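Local coordinates for uncharacterized protein YjgB (Bacillus subtilis, PDB 4YGT), which is of unknown function but is probably a secreted lipoprotein, and was the first member of the DUF4309 family to have its structure determined, at residues 65-70 against 80-85; 88-93 against 154-159. One frame throughout, in Å; residues are numbered along the deposited sequence.

Overall arrangement
Contact 1 (65-70 against 80-85) pairs the short outermost strand 67-69 of an antiparallel sheet with its neighbour 77-82; contact 2 (88-93 against 154-159) lies further into the same sheet, and the two centres are about 10 Å apart. Strands 77-82 and 88-95 adjoin, so the contacts meet directly: Ser81 O lies 2.8 Å from Ser89 N, and Ser81 N 3.1 Å from Glu90 O, both probable hydrogen bonds. On the sheet face that carries Glu90 and Arg92, Phe66 CZ packs 3.4 Å from Arg92 NH2. A sulfate ion, probably from the crystallisation liquor, is held by Arg65 of contact 1 and more weakly by Arg92 of contact 2.

Contact 1: 65-70 against 80-85; sequences RFDLYH and FSYHKD. With SO4 (sulfate ion), chain B; EDO (1,2-ethanediol), chain C.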
# COMPACT_ATOMS: atom_id res chain seq x y z
N ARG A 65 0.29 10.97 -10.35
CA ARG A 65 1.53 10.27 -10.69
C ARG A 65 1.42 8.75 -10.44
O ARG A 65 2.44 8.05 -10.47
CB ARG A 65 2.74 10.89 -9.98
CG ARG A 65 2.74 10.77 -8.48
CD ARG A 65 3.80 11.61 -7.85
NE ARG A 65 3.83 11.31 -6.42
CZ ARG A 65 4.54 10.32 -5.89
NH1 ARG A 65 5.34 9.59 -6.66
NH2 ARG A 65 4.47 10.08 -4.59
N PHE A 66 0.18 8.23 -10.27
CA PHE A 66 -0.09 6.81 -10.02
C PHE A 66 -0.97 6.19 -11.05
O PHE A 66 -2.02 6.74 -11.38
CB PHE A 66 -0.77 6.59 -8.65
CG PHE A 66 0.17 6.72 -7.48
CD1 PHE A 66 0.51 7.96 -6.96
CD2 PHE A 66 0.75 5.59 -6.91
CE1 PHE A 66 1.42 8.08 -5.92
CE2 PHE A 66 1.65 5.70 -5.86
CZ PHE A 66 1.99 6.94 -5.38
N ASP A 67 -0.58 5.00 -11.52
CA ASP A 67 -1.46 4.16 -12.34
C ASP A 67 -2.44 3.60 -11.34
O ASP A 67 -2.01 2.92 -10.41
CB ASP A 67 -0.67 3.06 -13.07
CG ASP A 67 -0.17 3.46 -14.44
OD1 ASP A 67 -0.65 4.50 -14.98
OD2 ASP A 67 0.68 2.75 -14.98
N LEU A 68 -3.72 4.01 -11.41
CA LEU A 68 -4.68 3.61 -10.38
C LEU A 68 -5.65 2.51 -10.84
O LEU A 68 -6.25 2.58 -11.92
CB LEU A 68 -5.46 4.82 -9.87
CG LEU A 68 -4.64 5.84 -9.10
CD1 LEU A 68 -5.32 7.20 -9.14
CD2 LEU A 68 -4.38 5.37 -7.67
N TYR A 69 -5.75 1.48 -10.00
CA TYR A 69 -6.60 0.31 -10.22
C TYR A 69 -7.60 0.28 -9.11
O TYR A 69 -7.24 0.20 -7.94
CB TYR A 69 -5.74 -0.96 -10.29
CG TYR A 69 -4.79 -0.96 -11.47
CD1 TYR A 69 -5.20 -1.41 -12.72
CD2 TYR A 69 -3.49 -0.48 -11.34
CE1 TYR A 69 -4.33 -1.41 -13.81
CE2 TYR A 69 -2.61 -0.48 -12.43
CZ TYR A 69 -3.04 -0.93 -13.66
OH TYR A 69 -2.18 -0.96 -14.73
N HIS A 70 -8.86 0.46 -9.48
CA HIS A 70 -9.97 0.53 -8.55
C HIS A 70 -10.20 -0.82 -7.88
O HIS A 70 -9.91 -1.84 -8.49
CB HIS A 70 -11.24 0.96 -9.32
CG HIS A 70 -12.29 1.56 -8.44
ND1 HIS A 70 -13.23 0.78 -7.80
CD2 HIS A 70 -12.51 2.86 -8.13
CE1 HIS A 70 -13.99 1.62 -7.12
NE2 HIS A 70 -13.59 2.88 -7.28
N PHE A 80 0.37 2.53 -8.56
CA PHE A 80 1.78 2.36 -8.87
C PHE A 80 2.34 3.66 -9.43
O PHE A 80 1.80 4.19 -10.38
CB PHE A 80 1.99 1.23 -9.88
CG PHE A 80 1.52 -0.11 -9.38
CD1 PHE A 80 0.19 -0.51 -9.53
CD2 PHE A 80 2.40 -0.99 -8.75
CE1 PHE A 80 -0.24 -1.75 -9.08
CE2 PHE A 80 1.96 -2.23 -8.29
CZ PHE A 80 0.65 -2.60 -8.45
N SER A 81 3.38 4.18 -8.81
CA SER A 81 4.13 5.32 -9.34
C SER A 81 5.47 4.76 -9.84
O SER A 81 5.88 3.68 -9.41
CB SER A 81 4.30 6.41 -8.29
OG SER A 81 5.22 6.03 -7.28
N TYR A 82 6.11 5.45 -10.77
CA TYR A 82 7.35 4.98 -11.39
C TYR A 82 8.48 6.01 -11.37
O TYR A 82 8.22 7.22 -11.37
CB TYR A 82 7.06 4.59 -12.84
CG TYR A 82 5.82 3.74 -13.00
CD1 TYR A 82 5.81 2.40 -12.62
CD2 TYR A 82 4.64 4.28 -13.51
CE1 TYR A 82 4.66 1.62 -12.72
CE2 TYR A 82 3.48 3.51 -13.62
CZ TYR A 82 3.50 2.17 -13.25
OH TYR A 82 2.38 1.38 -13.38
N HIS A 83 9.75 5.54 -11.42
CA HIS A 83 10.91 6.43 -11.58
C HIS A 83 10.98 6.86 -13.06
O HIS A 83 10.18 6.38 -13.87
CB HIS A 83 12.24 5.74 -11.17
CG HIS A 83 12.31 5.23 -9.76
ND1 HIS A 83 12.48 6.08 -8.70
CD2 HIS A 83 12.35 3.96 -9.31
CE1 HIS A 83 12.56 5.31 -7.63
NE2 HIS A 83 12.49 4.02 -7.95
N LYS A 84 11.95 7.72 -13.41
CA LYS A 84 12.17 8.16 -14.78
C LYS A 84 12.41 6.94 -15.71
O LYS A 84 11.80 6.86 -16.78
CB LYS A 84 13.36 9.15 -14.82
CG LYS A 84 13.32 10.16 -15.95
CD LYS A 84 14.50 11.15 -15.86
CE LYS A 84 14.53 12.15 -16.99
NZ LYS A 84 15.53 13.23 -16.76
N ASP A 85 13.22 5.96 -15.23
CA ASP A 85 13.61 4.71 -15.92
C ASP A 85 12.44 3.70 -16.10
O ASP A 85 12.65 2.63 -16.67
CB ASP A 85 14.79 4.03 -15.18
CG ASP A 85 14.53 3.38 -13.82
OD1 ASP A 85 13.35 3.42 -13.36
OD2 ASP A 85 15.48 2.81 -13.24
S SO4 B . 0.96 12.38 -4.37
O1 SO4 B . 1.60 12.83 -5.61
O2 SO4 B . -0.35 11.79 -4.60
O3 SO4 B . 1.85 11.40 -3.73
O4 SO4 B . 0.76 13.50 -3.46
C1 EDO C . -7.39 -5.24 -9.83
O1 EDO C . -7.54 -3.86 -10.08
C2 EDO C . -7.84 -5.59 -8.41
O2 EDO C . -9.14 -5.06 -8.19
O HOH W 1 4.96 8.17 -11.91
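Asp67 OD2 is gripped by Tyr82 OH, which donates a 2.7 Å hydrogen bond to it, and by His50 NE2 of helix 46-53. The phenol arrives on the anti side of the carboxylate, 25° out of its plane, and the two side chains cross at about a right angle. Asp67 OD1 accepts from Val60 N, so both oxygens of this buried carboxylate are engaged. Next to it the backbones pair: Asp67 N reaches Phe80 O at 2.8 Å, and Phe80 N returns a bond to Asp67 O. Tyr69 CE2 lies 4.0 Å from Phe80 CD1, with Phe53 against both rings.

Phe66 has CG beside its backbone N, anti to the carbonyl carbon (chi1 -76°). One face of its ring, offset toward the rim, meets Ser81 CB in a CH-pi contact, 3.8 Å from the centroid. Ser81 OG bonds to Ser89 OG in the next strand. Phe66 CE1 sits over the centre of one face of the Arg65 guanidinium, which holds the sulfate through NE, 2.8 Å from O1, and NH2, 3.1 Å from O3. An alanine in place of Phe66 would probably leave Ser81 CB without its aromatic partner and open a gap against the face of the Arg65 guanidinium. Water bridges Arg65 O and Tyr82 N beyond the paired residues. Asp67 and Phe80 form a hydrogen-bonded antiparallel pair in a beta hairpin, at the edge of the DUF4309 sheet.

Contact 2: 88-93 against 154-159; sequences ISEIRY and HVNLKA. With SO4 (sulfate ion), chain B.
Asn156 OD1 is met by both Arg92 and His154, where the two strands pack most tightly. It lies 3.0 Å from Arg92 CG, takes a weak, bent bond from Arg92 NE and accepts a second from His154 ND1, which stands 34° out of the amide's carbonyl plane. Arg92 and His154 run side by side in the same direction, and Arg92 CD rests over a face of the imidazole, 4.1 Å from its centroid, in a CH-pi contact. The Arg92 chain leaves with CG anti to the backbone N, then bends at chi3 (-82°). NH2 forms a salt bridge with Glu90 OE2 at 3.2 Å, approaching from above the carboxylate plane, and reaches the sulfate weakly.

On the face bearing Ile91, Tyr93, Val155 and Leu157 the contact is apolar; Tyr93 CB meets Val155 CB at 4.3 Å, and helix 14-27 covers Tyr93 and Leu157. Four backbone bonds join Ile91 to Leu157 and Tyr93 to Val155, the straightest being Tyr93 N to Val155 O at 175°.

Toward Lys158 the contact is looser and watered. Glu90 OE1 and Lys158 NZ are 4.6 Å apart, too far for a salt bridge, and share a water; another links Ser89 O to Ala159 N. On its other edge strand 88-95 has a classic beta bulge, Ser89 and Glu90 both facing Ser81 of strand 77-82, whereas from Ile91 to Tyr93 it keeps the regular antiparallel pairing of two inner strands in the DUF4309 sheet.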
# COMPACT_ATOMS: atom_id res chain seq x y z
N ILE A 88 9.11 0.64 -10.78
CA ILE A 88 8.18 1.04 -9.73
C ILE A 88 8.90 1.85 -8.61
O ILE A 88 9.87 1.39 -8.00
CB ILE A 88 7.43 -0.20 -9.15
CG1 ILE A 88 6.66 -0.98 -10.26
CG2 ILE A 88 6.51 0.19 -7.98
CD1 ILE A 88 6.03 -2.33 -9.77
N SER A 89 8.39 3.07 -8.32
CA SER A 89 8.96 3.87 -7.24
C SER A 89 8.15 3.69 -5.96
O SER A 89 8.72 3.77 -4.89
CB SER A 89 9.09 5.34 -7.61
OG SER A 89 7.90 5.88 -8.16
N GLU A 90 6.82 3.42 -6.07
CA GLU A 90 5.96 3.25 -4.90
C GLU A 90 4.74 2.42 -5.22
O GLU A 90 4.19 2.51 -6.32
CB GLU A 90 5.53 4.63 -4.37
CG GLU A 90 4.72 4.64 -3.08
CD GLU A 90 4.43 6.01 -2.49
OE1 GLU A 90 5.17 6.97 -2.80
OE2 GLU A 90 3.47 6.11 -1.70
N ILE A 91 4.32 1.59 -4.24
CA ILE A 91 3.09 0.79 -4.38
C ILE A 91 2.15 1.29 -3.30
O ILE A 91 2.57 1.50 -2.17
CB ILE A 91 3.30 -0.77 -4.35
CG1 ILE A 91 4.39 -1.21 -5.35
CG2 ILE A 91 1.98 -1.51 -4.61
CD1 ILE A 91 4.88 -2.67 -5.25
N ARG A 92 0.89 1.55 -3.68
CA ARG A 92 -0.15 2.01 -2.79
C ARG A 92 -1.29 0.98 -2.80
O ARG A 92 -1.83 0.66 -3.86
CB ARG A 92 -0.60 3.39 -3.27
CG ARG A 92 -1.31 4.21 -2.23
CD ARG A 92 -1.34 5.66 -2.66
NE ARG A 92 -0.11 6.38 -2.35
CZ ARG A 92 0.10 7.65 -2.68
NH1 ARG A 92 -0.80 8.32 -3.38
NH2 ARG A 92 1.25 8.25 -2.37
N TYR A 93 -1.60 0.42 -1.62
CA TYR A 93 -2.65 -0.57 -1.35
C TYR A 93 -3.86 0.18 -0.75
O TYR A 93 -3.73 0.80 0.29
CB TYR A 93 -2.09 -1.65 -0.40
CG TYR A 93 -3.08 -2.70 0.03
CD1 TYR A 93 -3.31 -3.83 -0.74
CD2 TYR A 93 -3.78 -2.57 1.23
CE1 TYR A 93 -4.26 -4.78 -0.36
CE2 TYR A 93 -4.72 -3.53 1.63
CZ TYR A 93 -4.95 -4.63 0.83
OH TYR A 93 -5.89 -5.57 1.21
N HIS A 154 -4.91 3.96 3.00
CA HIS A 154 -4.00 3.24 2.11
C HIS A 154 -2.70 2.93 2.83
O HIS A 154 -2.37 3.55 3.85
CB HIS A 154 -3.74 3.98 0.78
CG HIS A 154 -3.31 5.40 0.94
ND1 HIS A 154 -1.98 5.74 1.19
CD2 HIS A 154 -4.03 6.54 0.85
CE1 HIS A 154 -1.95 7.06 1.24
NE2 HIS A 154 -3.16 7.58 1.03
N VAL A 155 -1.98 1.93 2.33
CA VAL A 155 -0.69 1.47 2.83
C VAL A 155 0.29 1.63 1.69
O VAL A 155 0.04 1.12 0.60
CB VAL A 155 -0.77 0.02 3.36
CG1 VAL A 155 0.56 -0.40 3.97
CG2 VAL A 155 -1.89 -0.14 4.37
N ASN A 156 1.37 2.40 1.89
CA ASN A 156 2.39 2.66 0.88
C ASN A 156 3.66 1.86 1.09
O ASN A 156 4.10 1.69 2.23
CB ASN A 156 2.76 4.14 0.83
CG ASN A 156 1.62 5.07 0.59
OD1 ASN A 156 0.56 4.66 0.11
ND2 ASN A 156 1.81 6.35 0.91
N LEU A 157 4.26 1.38 -0.00
CA LEU A 157 5.55 0.70 0.04
C LEU A 157 6.53 1.41 -0.85
O LEU A 157 6.24 1.62 -2.03
CB LEU A 157 5.44 -0.78 -0.34
CG LEU A 157 6.72 -1.62 -0.22
CD1 LEU A 157 7.17 -1.75 1.22
CD2 LEU A 157 6.52 -2.95 -0.82
N LYS A 158 7.70 1.78 -0.31
CA LYS A 158 8.76 2.42 -1.09
C LYS A 158 10.13 2.06 -0.53
O LYS A 158 10.21 1.53 0.57
CB LYS A 158 8.56 3.95 -1.19
CG LYS A 158 8.62 4.75 0.10
CD LYS A 158 8.75 6.24 -0.23
CE LYS A 158 8.40 7.15 0.91
NZ LYS A 158 8.00 8.51 0.42
N ALA A 159 11.20 2.35 -1.28
CA ALA A 159 12.56 2.12 -0.79
C ALA A 159 12.93 3.16 0.25
O ALA A 159 12.50 4.32 0.15
CB ALA A 159 13.56 2.18 -1.94
S SO4 B . 0.96 12.38 -4.37
O1 SO4 B . 1.60 12.83 -5.61
O2 SO4 B . -0.35 11.79 -4.60
O3 SO4 B . 1.85 11.40 -3.73
O4 SO4 B . 0.76 13.50 -3.46
O HOH W 2 11.12 3.74 -3.70
O HOH W 3 5.27 9.10 -0.72